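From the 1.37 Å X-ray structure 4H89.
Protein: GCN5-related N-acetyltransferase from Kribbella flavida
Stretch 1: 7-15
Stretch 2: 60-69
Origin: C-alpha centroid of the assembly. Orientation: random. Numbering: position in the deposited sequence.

Stretch 1 7-15: EALQVRDAE
Stretch 2 (60-69) SRTTVAVDAD

Two extended segments of one chain, at least 48 residues apart in sequence wherever they touch, pair as antiparallel β-strands. Strand 10-13 runs against strand 61-66 with 149° between their directions and axes 4.6 Å apart at closest approach. Gln10 faces Val66 and Arg12 faces Val64 as hydrogen-bonded pairs, CA atoms 5.4 and 5.7 Å apart; Val11 with Ala65 and Asp13 with Thr63 are the non-hydrogen-bonded pairs, at 4.4 and 4.3 Å.

At the two hydrogen-bonded pairs the backbone groups satisfy each other reciprocally. Gln10 N donates to Val66 O (3.0 Å) and Val66 N to Gln10 O (2.9 Å); Arg12 N donates to Val64 O (3.0 Å) and Val64 N to Arg12 O (2.8 Å). Past the end of strand 10-13, Ala14 N continues the ladder to Thr62 O at 2.9 Å, nearly linear at 176°. At the narrow pairs the close approach lets CA-H groups supplement the carbonyls: Val11 CA lies 3.3 Å from Val64 O, and Ala65 CA 3.2 Å from Gln10 O. Val11 O turns from the partner strand and receives a hydrogen bond from a water at 2.8 Å; the same water accepts from Arg61 NH2 at 3.0 Å, tying the outer edge of stretch 1 back to stretch 2.

Arg61 is nearly fully extended (chi1 to chi3 all t), so its guanidinium reaches Asp13 (chi1 m). Arg61 NE donates to Asp13 OD1 at 2.8 Å and Arg61 NH2 to the same oxygen at 3.1 Å, a salt bridge in which the carboxylate oxygen sits at the guanidinium edge. Arg61 NH1 is satisfied elsewhere in the structure.

Arg12, chi1 p then t, t, shares a sheet face with Gln10, Val64 and Val66. Val64 CG2 packs over one face of the Arg12 guanidinium, 3.4 Å from Arg12 NH1, and Arg12 NH1 donates to Asp13 O at 3.0 Å; Arg12 NH1 and NH2 also find partners elsewhere in the structure. Glu15 OE2, 3.4 Å from Arg12 NH1, lies well out of the guanidinium plane and adds charge attraction alone.

Val64 and Val66, chi1 m, are buried, and the β-branched shape suits their extended backbone. On the face of Val11 and Ala65, small Ala65 accommodates the end of Leu9 (chi1 t, chi2 p), whose CD1 comes within 4.1 Å of Ala65 CB; Val11 (chi1 t) brings CG1 to 3.8 Å from Thr63 CB. Beyond the strands, Ala8 CB meets Ala68 CB at 3.7 Å, and Asp69 N makes a weak hydrogen bond to Asp67 OD1 (2.9 Å). The stretches bury 670 Å² between them, both sides summed.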

# COMPACT_ATOMS: atom_id res chain seq x y z
N GLU A 7 -9.43 33.19 7.06
CA GLU A 7 -10.58 33.69 6.29
C GLU A 7 -10.37 33.64 4.78
O GLU A 7 -11.29 33.38 4.04
CB GLU A 7 -10.97 35.11 6.71
CG GLU A 7 -11.49 35.17 8.15
CD GLU A 7 -10.45 34.95 9.23
OE1 GLU A 7 -9.26 35.31 9.04
OE2 GLU A 7 -10.84 34.39 10.27
N ALA A 8 -9.17 33.90 4.29
CA ALA A 8 -8.91 33.90 2.87
C ALA A 8 -8.69 32.49 2.35
O ALA A 8 -8.79 32.27 1.15
CB ALA A 8 -7.70 34.78 2.54
N LEU A 9 -8.41 31.54 3.24
CA LEU A 9 -8.08 30.18 2.80
C LEU A 9 -9.36 29.39 2.60
O LEU A 9 -10.19 29.32 3.48
CB LEU A 9 -7.25 29.47 3.89
CG LEU A 9 -6.72 28.08 3.67
CD1 LEU A 9 -5.73 28.11 2.55
CD2 LEU A 9 -6.04 27.58 4.93
N GLN A 10 -9.45 28.73 1.43
CA GLN A 10 -10.52 27.79 1.12
C GLN A 10 -9.96 26.47 0.64
O GLN A 10 -8.98 26.43 -0.08
CB GLN A 10 -11.38 28.39 0.01
CG GLN A 10 -12.40 27.48 -0.59
CD GLN A 10 -13.33 28.16 -1.54
OE1 GLN A 10 -13.03 28.36 -2.71
NE2 GLN A 10 -14.51 28.44 -1.05
N VAL A 11 -10.57 25.38 1.06
CA VAL A 11 -10.37 24.07 0.47
C VAL A 11 -11.61 23.78 -0.43
O VAL A 11 -12.75 23.83 0.03
CB VAL A 11 -10.21 22.97 1.54
CG1 VAL A 11 -10.01 21.63 0.84
CG2 VAL A 11 -9.06 23.29 2.45
N ARG A 12 -11.32 23.45 -1.68
CA ARG A 12 -12.36 23.19 -2.65
C ARG A 12 -11.90 22.07 -3.56
O ARG A 12 -10.71 21.71 -3.61
CB ARG A 12 -12.67 24.42 -3.51
CG ARG A 12 -11.50 24.94 -4.33
CD ARG A 12 -11.93 25.92 -5.41
NE ARG A 12 -10.82 26.53 -6.13
CZ ARG A 12 -10.06 25.94 -7.09
NH1 ARG A 12 -10.23 24.70 -7.50
NH2 ARG A 12 -9.06 26.61 -7.70
N ASP A 13 -12.85 21.48 -4.30
CA ASP A 13 -12.50 20.47 -5.26
C ASP A 13 -11.48 21.06 -6.27
O ASP A 13 -11.57 22.19 -6.71
CB ASP A 13 -13.70 20.00 -6.08
CG ASP A 13 -14.70 19.19 -5.31
OD1 ASP A 13 -14.60 19.01 -4.09
OD2 ASP A 13 -15.65 18.75 -5.99
N ALA A 14 -10.49 20.25 -6.61
CA ALA A 14 -9.51 20.62 -7.62
C ALA A 14 -10.21 20.67 -8.98
O ALA A 14 -11.08 19.85 -9.26
CB ALA A 14 -8.38 19.62 -7.64
N GLU A 15 -9.79 21.63 -9.80
CA GLU A 15 -10.23 21.76 -11.18
C GLU A 15 -9.08 21.28 -12.03
O GLU A 15 -7.93 21.32 -11.60
CB GLU A 15 -10.57 23.24 -11.49
CG GLU A 15 -11.81 23.67 -10.66
CD GLU A 15 -12.06 25.19 -10.49
OE1 GLU A 15 -11.53 26.02 -11.27
OE2 GLU A 15 -12.82 25.56 -9.55
N SER A 60 -13.70 8.86 -4.34
CA SER A 60 -12.38 9.50 -4.37
C SER A 60 -12.57 10.96 -4.70
O SER A 60 -13.57 11.35 -5.26
CB SER A 60 -11.54 8.84 -5.46
OG SER A 60 -11.25 7.47 -5.13
N ARG A 61 -11.55 11.76 -4.34
CA ARG A 61 -11.65 13.20 -4.51
C ARG A 61 -10.27 13.81 -4.45
O ARG A 61 -9.40 13.27 -3.76
CB ARG A 61 -12.57 13.78 -3.43
CG ARG A 61 -12.71 15.31 -3.36
CD ARG A 61 -13.85 15.63 -2.39
NE ARG A 61 -14.03 17.05 -2.19
CZ ARG A 61 -13.76 17.72 -1.07
NH1 ARG A 61 -13.26 17.10 -0.04
NH2 ARG A 61 -14.00 18.99 -1.05
N THR A 62 -10.08 14.91 -5.18
CA THR A 62 -8.86 15.72 -5.07
C THR A 62 -9.29 17.13 -4.78
O THR A 62 -10.21 17.65 -5.42
CB THR A 62 -8.04 15.62 -6.35
OG1 THR A 62 -7.78 14.25 -6.64
CG2 THR A 62 -6.74 16.42 -6.26
N THR A 63 -8.60 17.76 -3.83
CA THR A 63 -8.86 19.13 -3.43
C THR A 63 -7.64 20.00 -3.59
O THR A 63 -6.52 19.49 -3.68
CB THR A 63 -9.29 19.22 -1.97
OG1 THR A 63 -8.24 18.73 -1.15
CG2 THR A 63 -10.55 18.41 -1.73
N VAL A 64 -7.89 21.30 -3.60
CA VAL A 64 -6.83 22.31 -3.47
C VAL A 64 -7.18 23.23 -2.32
O VAL A 64 -8.36 23.49 -2.04
CB VAL A 64 -6.55 23.12 -4.74
CG1 VAL A 64 -5.87 22.28 -5.78
CG2 VAL A 64 -7.83 23.76 -5.27
N ALA A 65 -6.13 23.76 -1.68
CA ALA A 65 -6.26 24.88 -0.76
C ALA A 65 -5.80 26.12 -1.55
O ALA A 65 -4.72 26.10 -2.16
CB ALA A 65 -5.35 24.69 0.40
N VAL A 66 -6.61 27.16 -1.55
CA VAL A 66 -6.38 28.36 -2.28
C VAL A 66 -6.50 29.57 -1.41
O VAL A 66 -7.26 29.61 -0.46
CB VAL A 66 -7.34 28.50 -3.47
CG1 VAL A 66 -7.07 27.47 -4.56
CG2 VAL A 66 -8.79 28.56 -3.06
N ASP A 67 -5.71 30.59 -1.74
CA ASP A 67 -5.83 31.87 -1.06
C ASP A 67 -6.91 32.72 -1.72
O ASP A 67 -7.57 32.29 -2.65
CB ASP A 67 -4.46 32.58 -0.97
CG ASP A 67 -3.98 33.15 -2.26
OD1 ASP A 67 -4.71 33.15 -3.30
OD2 ASP A 67 -2.80 33.62 -2.21
N ALA A 68 -7.04 33.98 -1.28
CA ALA A 68 -8.14 34.80 -1.76
C ALA A 68 -7.96 35.27 -3.19
O ALA A 68 -8.92 35.73 -3.79
CB ALA A 68 -8.36 36.00 -0.84
N ASP A 69 -6.75 35.16 -3.74
CA ASP A 69 -6.51 35.45 -5.15
C ASP A 69 -6.69 34.21 -6.03
O ASP A 69 -6.50 34.28 -7.23
CB ASP A 69 -5.08 35.95 -5.37
CG ASP A 69 -4.77 37.20 -4.59
OD1 ASP A 69 -5.66 38.08 -4.48
OD2 ASP A 69 -3.62 37.32 -4.11
O HOH W 1 -14.25 21.56 0.51